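Local coordinates for bumblebee peptidoglycan recognition protein SA (Bombus, PDB 5XZ4), which probably recognises bacterial peptidoglycan as an innate immune receptor, preferring Dap-type over Lys-type forms, at residues A[56-59]-A[60-64]; A[162-166]-A[167-171]. All coordinates share one frame; numbering follows the deposited sequence.

Contact 1 (A[56-59]-A[60-64]); sequences NIRS and YHMDS
Ile57 and His61, one helical turn apart, point the same way, and the methyl CG2 of Ile57 sits over one imidazole face, 3.7 Å from the His61 ring centroid and 20° off its normal, a CH-pi contact displaced toward the rim. That methyl is the branch placed anti to the backbone N of Ile57. The carbonyl O of Ile57 lies over a face of the imidazole, 3.4 Å from His61 CG, and takes the backbone N-H of His61. The ring is further fixed by ND1, hydrogen-bonded to Gly71 N, and by Trp67, whose ring meets it at about 60°.

Elsewhere on the helix Arg58 and Met62 approach at a slant. Arg58 starts with CG anti to its backbone N (chi1 -179°), then bends at chi2 and chi3, which turns the guanidinium toward the C-terminal end of the helix; NH2 makes a weak hydrogen bond to Met62 SD (3.4 Å), the sulfur lying at the guanidinium edge. Arg58 NH2 also donates to a water that donates to Asp63 OD1, linking opposite charges whose atoms, 5.0 Å apart, do not touch, whereas NH1 forms a salt bridge with Glu55. A second water joins Ser59 OG to Asp63 OD2. Backbone bonds such as Asp63 N to Ser59 O (2.8 Å) give the i to i+4 pattern of an alpha-helix, the C-terminal part of helix 47-64, with a wider pi-type turn at 60-64.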
# COMPACT_ATOMS: atom_id res chain seq x y z
N ASN A 56 -6.14 -8.97 10.37
CA ASN A 56 -6.74 -10.08 9.64
C ASN A 56 -6.22 -10.33 8.22
O ASN A 56 -6.12 -11.49 7.81
CB ASN A 56 -8.23 -9.98 9.75
CG ASN A 56 -8.70 -10.47 11.12
OD1 ASN A 56 -8.86 -11.68 11.33
ND2 ASN A 56 -8.74 -9.56 12.09
N ILE A 57 -5.78 -9.27 7.54
CA ILE A 57 -5.09 -9.48 6.27
C ILE A 57 -3.72 -10.14 6.51
O ILE A 57 -3.36 -11.11 5.83
CB ILE A 57 -4.92 -8.14 5.50
CG1 ILE A 57 -6.30 -7.57 5.15
CG2 ILE A 57 -4.09 -8.38 4.24
CD1 ILE A 57 -6.31 -6.09 4.75
N ARG A 58 -2.99 -9.63 7.52
CA ARG A 58 -1.72 -10.25 7.90
C ARG A 58 -1.90 -11.76 8.23
O ARG A 58 -1.13 -12.61 7.78
CB ARG A 58 -1.08 -9.55 9.12
CG ARG A 58 0.25 -10.13 9.54
CD ARG A 58 0.43 -10.10 11.06
NE ARG A 58 -0.62 -10.81 11.81
CZ ARG A 58 -0.74 -12.13 11.91
NH1 ARG A 58 -1.74 -12.64 12.66
NH2 ARG A 58 0.13 -12.96 11.33
N SER A 59 -2.90 -12.07 9.07
CA SER A 59 -3.17 -13.45 9.47
C SER A 59 -3.40 -14.33 8.21
O SER A 59 -2.83 -15.43 8.11
CB SER A 59 -4.40 -13.45 10.37
OG SER A 59 -4.72 -14.77 10.79
N TYR A 60 -4.22 -13.84 7.28
CA TYR A 60 -4.51 -14.61 6.07
C TYR A 60 -3.25 -14.80 5.19
O TYR A 60 -2.93 -15.90 4.73
CB TYR A 60 -5.68 -13.95 5.33
CG TYR A 60 -6.11 -14.74 4.10
CD1 TYR A 60 -6.82 -15.96 4.22
CD2 TYR A 60 -5.81 -14.26 2.82
CE1 TYR A 60 -7.17 -16.68 3.09
CE2 TYR A 60 -6.19 -14.98 1.69
CZ TYR A 60 -6.87 -16.18 1.82
OH TYR A 60 -7.24 -16.90 0.70
N HIS A 61 -2.50 -13.72 5.03
CA HIS A 61 -1.28 -13.79 4.22
C HIS A 61 -0.24 -14.75 4.80
O HIS A 61 0.37 -15.53 4.06
CB HIS A 61 -0.68 -12.39 4.02
CG HIS A 61 -1.46 -11.53 3.07
ND1 HIS A 61 -1.04 -10.27 2.67
CD2 HIS A 61 -2.62 -11.77 2.39
CE1 HIS A 61 -1.93 -9.77 1.83
NE2 HIS A 61 -2.89 -10.66 1.64
N MET A 62 -0.02 -14.66 6.12
CA MET A 62 0.99 -15.51 6.75
C MET A 62 0.53 -16.96 6.93
O MET A 62 1.27 -17.89 6.61
CB MET A 62 1.45 -14.90 8.08
CG MET A 62 2.22 -13.59 7.84
SD MET A 62 2.85 -12.78 9.34
CE MET A 62 4.12 -13.94 9.80
N ASP A 63 -0.70 -17.16 7.40
CA ASP A 63 -1.16 -18.54 7.71
C ASP A 63 -1.70 -19.28 6.49
O ASP A 63 -1.47 -20.47 6.36
CB ASP A 63 -2.22 -18.50 8.79
CG ASP A 63 -1.68 -18.08 10.13
OD1 ASP A 63 -0.46 -17.83 10.26
OD2 ASP A 63 -2.54 -17.99 11.03
N SER A 64 -2.47 -18.58 5.66
CA SER A 64 -3.09 -19.25 4.49
C SER A 64 -2.21 -19.17 3.26
O SER A 64 -2.01 -20.20 2.60
CB SER A 64 -4.49 -18.70 4.20
OG SER A 64 -5.43 -19.20 5.16
O HOH W 1 -0.09 -15.74 11.92
O HOH W 2 -5.00 -17.61 10.08

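Contact 2 (A[162-166]-A[167-171]); sequences QIKNW and LEWVP
Leu167 follows Trp166 and is the first inner residue of a type I beta turn running from Trp166 to Trp169. Glu168, the second inner residue, bends at chi2, which brings OE1 back to within 3.6 Å of Trp166 CB, while OE2 forms a salt bridge with Lys132. Trp169 closes the turn: its N-H donates to Trp166 O (3.1 Å), arriving 60° out of the carbonyl plane, and one water lies 2.8 Å from both Trp166 O and Trp169 O, placed to bridge them.

The chi1 of Trp169 (179°) carries the indole away from its own N-H and alongside Lys164. Lys164 CG stands 3.5 Å from the centroid of the Trp169 six-membered ring and only 1° off its normal, a CH-pi contact; the extended chain continues along that face until Lys164 CE reaches Trp169 CZ2 at 3.6 Å. Ile163 crosses the indole nearly at a right angle, its CD1 3.8 Å from Trp169 CD1. Trp169 NE1 is hydrogen-bonded to Gln148 OE1. Replacing Trp169 by an alanine would probably strip the Lys164 methylenes of their aromatic support and leave Gln148 OE1 without that partner. Beyond Trp169, Pro171 N lies over the opposite indole face.

The segment follows helix 157-163, with Glu168 and Val170 backbone-bonded to Val143 of strand 141-145, while Trp166 packs against helix 118-134, its ring stacked on His125, and touches Ile36 of strand 31-38.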
# COMPACT_ATOMS: atom_id res chain seq x y z
N GLN A 162 -9.15 7.75 -9.86
CA GLN A 162 -8.78 8.77 -8.89
C GLN A 162 -7.26 9.07 -8.85
O GLN A 162 -6.86 10.22 -8.73
CB GLN A 162 -9.29 8.39 -7.48
CG GLN A 162 -10.82 8.38 -7.35
CD GLN A 162 -11.27 7.83 -5.99
OE1 GLN A 162 -11.23 6.63 -5.76
NE2 GLN A 162 -11.70 8.72 -5.12
N ILE A 163 -6.42 8.04 -8.95
CA ILE A 163 -4.97 8.27 -8.89
C ILE A 163 -4.40 9.01 -10.11
O ILE A 163 -3.31 9.57 -10.02
CB ILE A 163 -4.16 6.98 -8.59
CG1 ILE A 163 -4.24 5.97 -9.74
CG2 ILE A 163 -4.58 6.37 -7.26
CD1 ILE A 163 -3.35 4.76 -9.55
N LYS A 164 -5.15 9.04 -11.23
CA LYS A 164 -4.74 9.81 -12.42
C LYS A 164 -4.66 11.33 -12.16
O LYS A 164 -4.06 12.06 -12.96
CB LYS A 164 -5.64 9.49 -13.62
CG LYS A 164 -5.61 8.02 -14.02
CD LYS A 164 -6.49 7.72 -15.22
CE LYS A 164 -6.40 6.24 -15.55
NZ LYS A 164 -7.10 5.89 -16.80
N ASN A 165 -5.24 11.79 -11.04
CA ASN A 165 -5.20 13.20 -10.64
C ASN A 165 -3.84 13.61 -10.02
O ASN A 165 -3.59 14.79 -9.78
CB ASN A 165 -6.34 13.52 -9.66
CG ASN A 165 -7.72 13.35 -10.27
OD1 ASN A 165 -7.94 13.69 -11.42
ND2 ASN A 165 -8.66 12.84 -9.49
N TRP A 166 -2.97 12.64 -9.75
CA TRP A 166 -1.62 12.88 -9.23
C TRP A 166 -0.64 13.02 -10.38
O TRP A 166 -0.65 12.21 -11.30
CB TRP A 166 -1.20 11.68 -8.36
CG TRP A 166 -2.00 11.46 -7.11
CD1 TRP A 166 -2.78 12.37 -6.45
CD2 TRP A 166 -2.04 10.26 -6.34
NE1 TRP A 166 -3.33 11.79 -5.31
CE2 TRP A 166 -2.87 10.50 -5.21
CE3 TRP A 166 -1.42 9.01 -6.48
CZ2 TRP A 166 -3.12 9.53 -4.26
CZ3 TRP A 166 -1.68 8.04 -5.54
CH2 TRP A 166 -2.50 8.30 -4.44
N LEU A 167 0.24 14.03 -10.34
CA LEU A 167 1.23 14.22 -11.40
C LEU A 167 2.20 13.05 -11.50
O LEU A 167 2.76 12.79 -12.56
CB LEU A 167 2.06 15.51 -11.20
CG LEU A 167 1.35 16.86 -11.39
CD1 LEU A 167 2.35 18.00 -11.20
CD2 LEU A 167 0.68 16.94 -12.75
N GLU A 168 2.39 12.34 -10.38
CA GLU A 168 3.30 11.20 -10.34
C GLU A 168 2.76 9.98 -11.07
O GLU A 168 3.52 9.06 -11.38
CB GLU A 168 3.66 10.81 -8.89
CG GLU A 168 4.31 11.94 -8.09
CD GLU A 168 3.32 12.80 -7.32
OE1 GLU A 168 2.11 12.79 -7.59
OE2 GLU A 168 3.76 13.55 -6.42
N TRP A 169 1.45 9.95 -11.31
CA TRP A 169 0.84 8.80 -12.04
C TRP A 169 1.34 8.77 -13.49
O TRP A 169 1.39 9.82 -14.13
CB TRP A 169 -0.69 8.86 -12.00
CG TRP A 169 -1.30 7.71 -12.78
CD1 TRP A 169 -1.36 6.39 -12.39
CD2 TRP A 169 -1.80 7.77 -14.12
NE1 TRP A 169 -1.91 5.64 -13.41
CE2 TRP A 169 -2.20 6.45 -14.47
CE3 TRP A 169 -2.00 8.81 -15.05
CZ2 TRP A 169 -2.76 6.14 -15.72
CZ3 TRP A 169 -2.56 8.49 -16.30
CH2 TRP A 169 -2.95 7.17 -16.62
N VAL A 170 1.69 7.59 -13.99
CA VAL A 170 2.14 7.42 -15.38
C VAL A 170 1.25 6.42 -16.13
O VAL A 170 0.89 5.37 -15.59
CB VAL A 170 3.65 7.05 -15.47
CG1 VAL A 170 4.52 8.18 -14.92
CG2 VAL A 170 3.98 5.73 -14.81
N PRO A 171 0.89 6.74 -17.37
CA PRO A 171 0.10 5.81 -18.18
C PRO A 171 0.84 4.54 -18.62
O PRO A 171 0.18 3.52 -18.88
CB PRO A 171 -0.30 6.66 -19.40
CG PRO A 171 0.70 7.76 -19.45
CD PRO A 171 1.09 8.05 -18.04
O HOH W 3 -0.26 12.08 -14.12

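Contact 1 and contact 2 share no helix or strand: they lie on opposite sides of the chain's centre, their own centres 30 Å apart and their nearest atoms about 17 Å apart. Each is partly buried, combining buried residues such as Ile57 and Trp166 with exposed ones such as Asp63 and Lys164. In 56-64 the backbone is helical, and water-mediated links between polar groups accompany an imidazole covered by a methyl. The other segment pair, 162-171, starts in helix 157-163 and runs through two successive type I turns, and indoles dominate, one covered by lysine methylenes. Contact 1 meets loops and helix 13-16, whereas contact 2 ties the chain's C-terminal region to edge strand 141-145 and helix 118-134.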